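Local atomic coordinates of thioesterase (Streptomyces sp. WAC02707, PDB entry 6VAP), a protein that probably hydrolyses stalled or aberrant acyl groups from the carrier domains of the borrelidin polyketide synthase, as a type II thioesterase. Residues Trp13-Ala24 / Ala48-Pro59. Residues are numbered along the deposited sequence; the frame is centred on the assembly and turned at random.
Sequences WIRQYRPAHPTA and APRCDVLAVQYP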
loop_
_atom_site.group_PDB
_atom_site.type_symbol
_atom_site.label_atom_id
_atom_site.label_comp_id
_atom_site.label_asym_id
_atom_site.label_seq_id
_atom_site.Cartn_x
_atom_site.Cartn_y
_atom_site.Cartn_z
ATOM N N TRP A 13 14.028 1.539 5.533
ATOM C CA TRP A 13 12.625 1.242 5.255
ATOM C C TRP A 13 11.913 2.329 4.451
ATOM O O TRP A 13 11.070 2.037 3.597
ATOM C CB TRP A 13 11.848 1.040 6.569
ATOM C CG TRP A 13 12.034 -0.281 7.206
ATOM C CD1 TRP A 13 12.932 -0.614 8.202
ATOM C CD2 TRP A 13 11.234 -1.437 6.982
ATOM N NE1 TRP A 13 12.770 -1.940 8.549
ATOM C CE2 TRP A 13 11.712 -2.453 7.847
ATOM C CE3 TRP A 13 10.135 -1.707 6.158
ATOM C CZ2 TRP A 13 11.174 -3.725 7.863
ATOM C CZ3 TRP A 13 9.596 -2.986 6.187
ATOM C CH2 TRP A 13 10.128 -3.972 7.022
ATOM N N ILE A 14 12.212 3.586 4.737
ATOM C CA ILE A 14 11.391 4.710 4.302
ATOM C C ILE A 14 12.215 5.568 3.369
ATOM O O ILE A 14 13.214 6.155 3.793
ATOM C CB ILE A 14 10.881 5.540 5.491
ATOM C CG1 ILE A 14 10.031 4.636 6.412
ATOM C CG2 ILE A 14 10.077 6.726 4.984
ATOM C CD1 ILE A 14 9.695 5.243 7.737
ATOM N N ARG A 15 11.780 5.676 2.118
ATOM C CA ARG A 15 12.503 6.427 1.100
ATOM C C ARG A 15 11.753 7.729 0.832
ATOM O O ARG A 15 10.579 7.711 0.445
ATOM C CB ARG A 15 12.648 5.608 -0.183
ATOM C CG ARG A 15 13.228 4.205 0.027
ATOM C CD ARG A 15 14.659 4.290 0.579
ATOM N NE ARG A 15 15.062 3.032 1.205
ATOM C CZ ARG A 15 15.782 2.087 0.614
ATOM N NH1 ARG A 15 16.183 2.247 -0.639
ATOM N NH2 ARG A 15 16.097 0.981 1.285
ATOM N N GLN A 16 12.431 8.847 1.026
ATOM C CA GLN A 16 11.898 10.186 0.781
ATOM C C GLN A 16 12.608 10.704 -0.465
ATOM O O GLN A 16 13.774 11.107 -0.409
ATOM C CB GLN A 16 12.153 11.070 2.000
ATOM C CG GLN A 16 11.592 12.477 1.887
ATOM C CD GLN A 16 11.941 13.343 3.080
ATOM O OE1 GLN A 16 12.749 12.963 3.912
ATOM N NE2 GLN A 16 11.331 14.511 3.166
ATOM N N TYR A 17 11.897 10.702 -1.589
ATOM C CA TYR A 17 12.529 11.008 -2.862
ATOM C C TYR A 17 12.646 12.504 -3.118
ATOM O O TYR A 17 13.554 12.920 -3.839
ATOM C CB TYR A 17 11.745 10.324 -3.978
ATOM C CG TYR A 17 11.871 8.822 -3.938
ATOM C CD1 TYR A 17 13.127 8.200 -3.995
ATOM C CD2 TYR A 17 10.737 8.019 -3.893
ATOM C CE1 TYR A 17 13.238 6.818 -3.961
ATOM C CE2 TYR A 17 10.832 6.648 -3.834
ATOM C CZ TYR A 17 12.080 6.044 -3.878
ATOM O OH TYR A 17 12.196 4.675 -3.835
ATOM N N ARG A 18 11.743 13.314 -2.580
ATOM C CA ARG A 18 11.749 14.744 -2.813
ATOM C C ARG A 18 11.648 15.514 -1.500
ATOM O O ARG A 18 11.116 15.006 -0.511
ATOM C CB ARG A 18 10.585 15.132 -3.731
ATOM C CG ARG A 18 10.631 14.512 -5.119
ATOM C CD ARG A 18 11.570 15.241 -6.046
ATOM N NE ARG A 18 11.419 14.802 -7.432
ATOM C CZ ARG A 18 12.102 13.803 -7.984
ATOM N NH1 ARG A 18 12.992 13.125 -7.272
ATOM N NH2 ARG A 18 11.895 13.485 -9.251
ATOM N N PRO A 19 12.148 16.743 -1.473
ATOM C CA PRO A 19 11.970 17.557 -0.264
ATOM C C PRO A 19 10.529 18.004 -0.119
ATOM O O PRO A 19 9.810 18.198 -1.103
ATOM C CB PRO A 19 12.891 18.762 -0.484
ATOM C CG PRO A 19 13.685 18.474 -1.751
ATOM C CD PRO A 19 12.911 17.437 -2.528
ATOM N N ALA A 20 10.121 18.208 1.126
ATOM C CA ALA A 20 8.754 18.600 1.431
ATOM C C ALA A 20 8.763 19.784 2.389
ATOM O O ALA A 20 9.659 19.905 3.235
ATOM C CB ALA A 20 7.973 17.438 2.035
ATOM N N HIS A 21 7.770 20.664 2.231
ATOM C CA HIS A 21 7.599 21.757 3.165
ATOM C C HIS A 21 7.461 21.200 4.586
ATOM O O HIS A 21 6.996 20.072 4.794
ATOM C CB HIS A 21 6.364 22.586 2.802
ATOM C CG HIS A 21 6.490 23.348 1.519
ATOM N ND1 HIS A 21 7.701 23.802 1.041
ATOM C CD2 HIS A 21 5.556 23.744 0.620
ATOM C CE1 HIS A 21 7.505 24.456 -0.091
ATOM N NE2 HIS A 21 6.215 24.425 -0.375
ATOM N N PRO A 22 7.879 21.963 5.592
ATOM C CA PRO A 22 7.589 21.534 6.970
ATOM C C PRO A 22 6.109 21.438 7.273
ATOM O O PRO A 22 5.706 20.604 8.093
ATOM C CB PRO A 22 8.246 22.618 7.827
ATOM C CG PRO A 22 9.277 23.270 6.915
ATOM C CD PRO A 22 8.704 23.184 5.537
ATOM N N THR A 23 5.283 22.272 6.642
ATOM C CA THR A 23 3.838 22.196 6.823
ATOM C C THR A 23 3.193 21.044 6.064
ATOM O O THR A 23 1.990 20.813 6.237
ATOM C CB THR A 23 3.186 23.508 6.368
ATOM O OG1 THR A 23 3.823 23.960 5.164
ATOM C CG2 THR A 23 3.319 24.566 7.444
ATOM N N ALA A 24 3.955 20.312 5.254
ATOM C CA ALA A 24 3.353 19.405 4.293
ATOM C C ALA A 24 2.685 18.235 5.019
ATOM O O ALA A 24 3.273 17.642 5.930
ATOM C CB ALA A 24 4.414 18.888 3.305
ATOM N N ALA A 48 5.157 16.574 -4.061
ATOM C CA ALA A 48 6.112 17.369 -3.307
ATOM C C ALA A 48 6.306 18.704 -4.012
ATOM O O ALA A 48 6.081 18.795 -5.215
ATOM C CB ALA A 48 7.448 16.646 -3.192
ATOM N N PRO A 49 6.704 19.767 -3.284
ATOM C CA PRO A 49 6.992 19.778 -1.843
ATOM C C PRO A 49 5.754 19.986 -0.989
ATOM O O PRO A 49 5.863 20.057 0.238
ATOM C CB PRO A 49 7.957 20.960 -1.690
ATOM C CG PRO A 49 7.520 21.922 -2.776
ATOM C CD PRO A 49 6.963 21.082 -3.908
ATOM N N ARG A 50 4.587 20.079 -1.630
ATOM C CA ARG A 50 3.362 20.333 -0.881
ATOM C C ARG A 50 2.938 19.120 -0.069
ATOM O O ARG A 50 2.126 19.237 0.853
ATOM C CB ARG A 50 2.237 20.751 -1.820
ATOM C CG ARG A 50 2.471 22.128 -2.471
ATOM C CD ARG A 50 1.599 22.363 -3.705
ATOM N NE ARG A 50 1.514 21.179 -4.573
ATOM C CZ ARG A 50 2.520 20.707 -5.307
ATOM N NH1 ARG A 50 3.705 21.313 -5.294
ATOM N NH2 ARG A 50 2.341 19.625 -6.048
ATOM N N CYS A 51 3.500 17.960 -0.371
ATOM C CA CYS A 51 3.213 16.744 0.378
ATOM C C CYS A 51 4.511 15.982 0.603
ATOM O O CYS A 51 5.343 15.891 -0.305
ATOM C CB CYS A 51 2.193 15.856 -0.352
ATOM S SG CYS A 51 1.823 14.306 0.511
ATOM N N ASP A 52 4.695 15.467 1.822
ATOM C CA ASP A 52 5.867 14.663 2.160
ATOM C C ASP A 52 5.558 13.216 1.812
ATOM O O ASP A 52 4.923 12.504 2.582
ATOM C CB ASP A 52 6.229 14.831 3.630
ATOM C CG ASP A 52 7.495 14.090 4.002
ATOM O OD1 ASP A 52 8.166 13.572 3.075
ATOM O OD2 ASP A 52 7.816 14.022 5.213
ATOM N N VAL A 53 5.999 12.775 0.643
ATOM C CA VAL A 53 5.711 11.428 0.165
ATOM C C VAL A 53 6.780 10.482 0.684
ATOM O O VAL A 53 7.966 10.672 0.417
ATOM C CB VAL A 53 5.649 11.381 -1.367
ATOM C CG1 VAL A 53 5.385 9.943 -1.833
ATOM C CG2 VAL A 53 4.564 12.340 -1.895
ATOM N N LEU A 54 6.367 9.450 1.400
ATOM C CA LEU A 54 7.276 8.472 1.978
ATOM C C LEU A 54 6.955 7.128 1.350
ATOM O O LEU A 54 5.821 6.641 1.456
ATOM C CB LEU A 54 7.130 8.403 3.492
ATOM C CG LEU A 54 7.407 9.710 4.229
ATOM C CD1 LEU A 54 7.245 9.489 5.740
ATOM C CD2 LEU A 54 8.805 10.219 3.933
ATOM N N ALA A 55 7.949 6.515 0.720
ATOM C CA ALA A 55 7.752 5.266 0.003
ATOM C C ALA A 55 8.485 4.161 0.756
ATOM O O ALA A 55 9.648 4.323 1.147
ATOM C CB ALA A 55 8.228 5.392 -1.441
ATOM N N VAL A 56 7.809 3.054 0.975
ATOM C CA VAL A 56 8.359 1.990 1.803
ATOM C C VAL A 56 9.085 0.986 0.920
ATOM O O VAL A 56 8.558 0.527 -0.094
ATOM C CB VAL A 56 7.245 1.320 2.630
ATOM C CG1 VAL A 56 7.783 0.209 3.484
ATOM C CG2 VAL A 56 6.548 2.397 3.502
ATOM N N GLN A 57 10.275 0.619 1.334
ATOM C CA GLN A 57 11.074 -0.421 0.704
ATOM C C GLN A 57 11.047 -1.651 1.588
ATOM O O GLN A 57 11.671 -1.663 2.645
ATOM C CB GLN A 57 12.508 0.072 0.507
ATOM C CG GLN A 57 13.422 -0.908 -0.205
ATOM C CD GLN A 57 13.346 -0.774 -1.720
ATOM O OE1 GLN A 57 12.288 -0.850 -2.289
ATOM N NE2 GLN A 57 14.484 -0.620 -2.368
ATOM N N TYR A 58 10.406 -2.711 1.134
ATOM C CA TYR A 58 10.388 -3.943 1.910
ATOM C C TYR A 58 11.726 -4.678 1.785
ATOM O O TYR A 58 12.445 -4.522 0.795
ATOM C CB TYR A 58 9.273 -4.866 1.446
ATOM C CG TYR A 58 7.923 -4.225 1.250
ATOM C CD1 TYR A 58 7.376 -3.390 2.213
ATOM C CD2 TYR A 58 7.185 -4.468 0.095
ATOM C CE1 TYR A 58 6.128 -2.828 2.036
ATOM C CE2 TYR A 58 5.953 -3.953 -0.072
ATOM C CZ TYR A 58 5.411 -3.114 0.891
ATOM O OH TYR A 58 4.148 -2.582 0.657
ATOM N N PRO A 59 12.095 -5.468 2.789
ATOM C CA PRO A 59 13.313 -6.280 2.678
ATOM C C PRO A 59 13.260 -7.190 1.462
ATOM O O PRO A 59 12.191 -7.660 1.049
ATOM C CB PRO A 59 13.321 -7.103 3.968
ATOM C CG PRO A 59 12.472 -6.309 4.941
ATOM C CD PRO A 59 11.407 -5.642 4.079
HETATM O O HOH W 1 9.079 12.508 -1.304
#
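Arg15 N donates to Ala55 O at 2.7 Å. Ala55 N returns a bond to Arg15 O, which makes Arg15 and Ala55 an antiparallel hydrogen-bonded pair. Two residues along, past the non-hydrogen-bonded pair Ile14-Val56, Gln57 N donates to Trp13 O at 2.8 Å. In the other direction, a water bridges the two chains: it accepts from Arg18 N and donates to Val53 O. His21 N donates to Pro49 O, 2.8 Å away. There the CB of Pro49, which follows a cis peptide bond, lies 3.9 Å from the centroid of the His21 ring, a CH-pi contact over the face. The Arg15 chain bends at chi2 (-63°), and one face of its guanidinium lies over the aliphatic part of Gln57. Its NH2 bonds to Val12 O and forms a salt bridge with Asp63. On the other side of the sheet, Ile14 CG2 packs on Leu54 CB at 3.7 Å. Strand 14-15 lies at one edge of the alpha/beta-hydrolase sheet, antiparallel to 52-56, which pairs in parallel with 26-30. Helix 73-87 covers Trp13 and Ile14, while Tyr17 and Val53 touch helix 41-47.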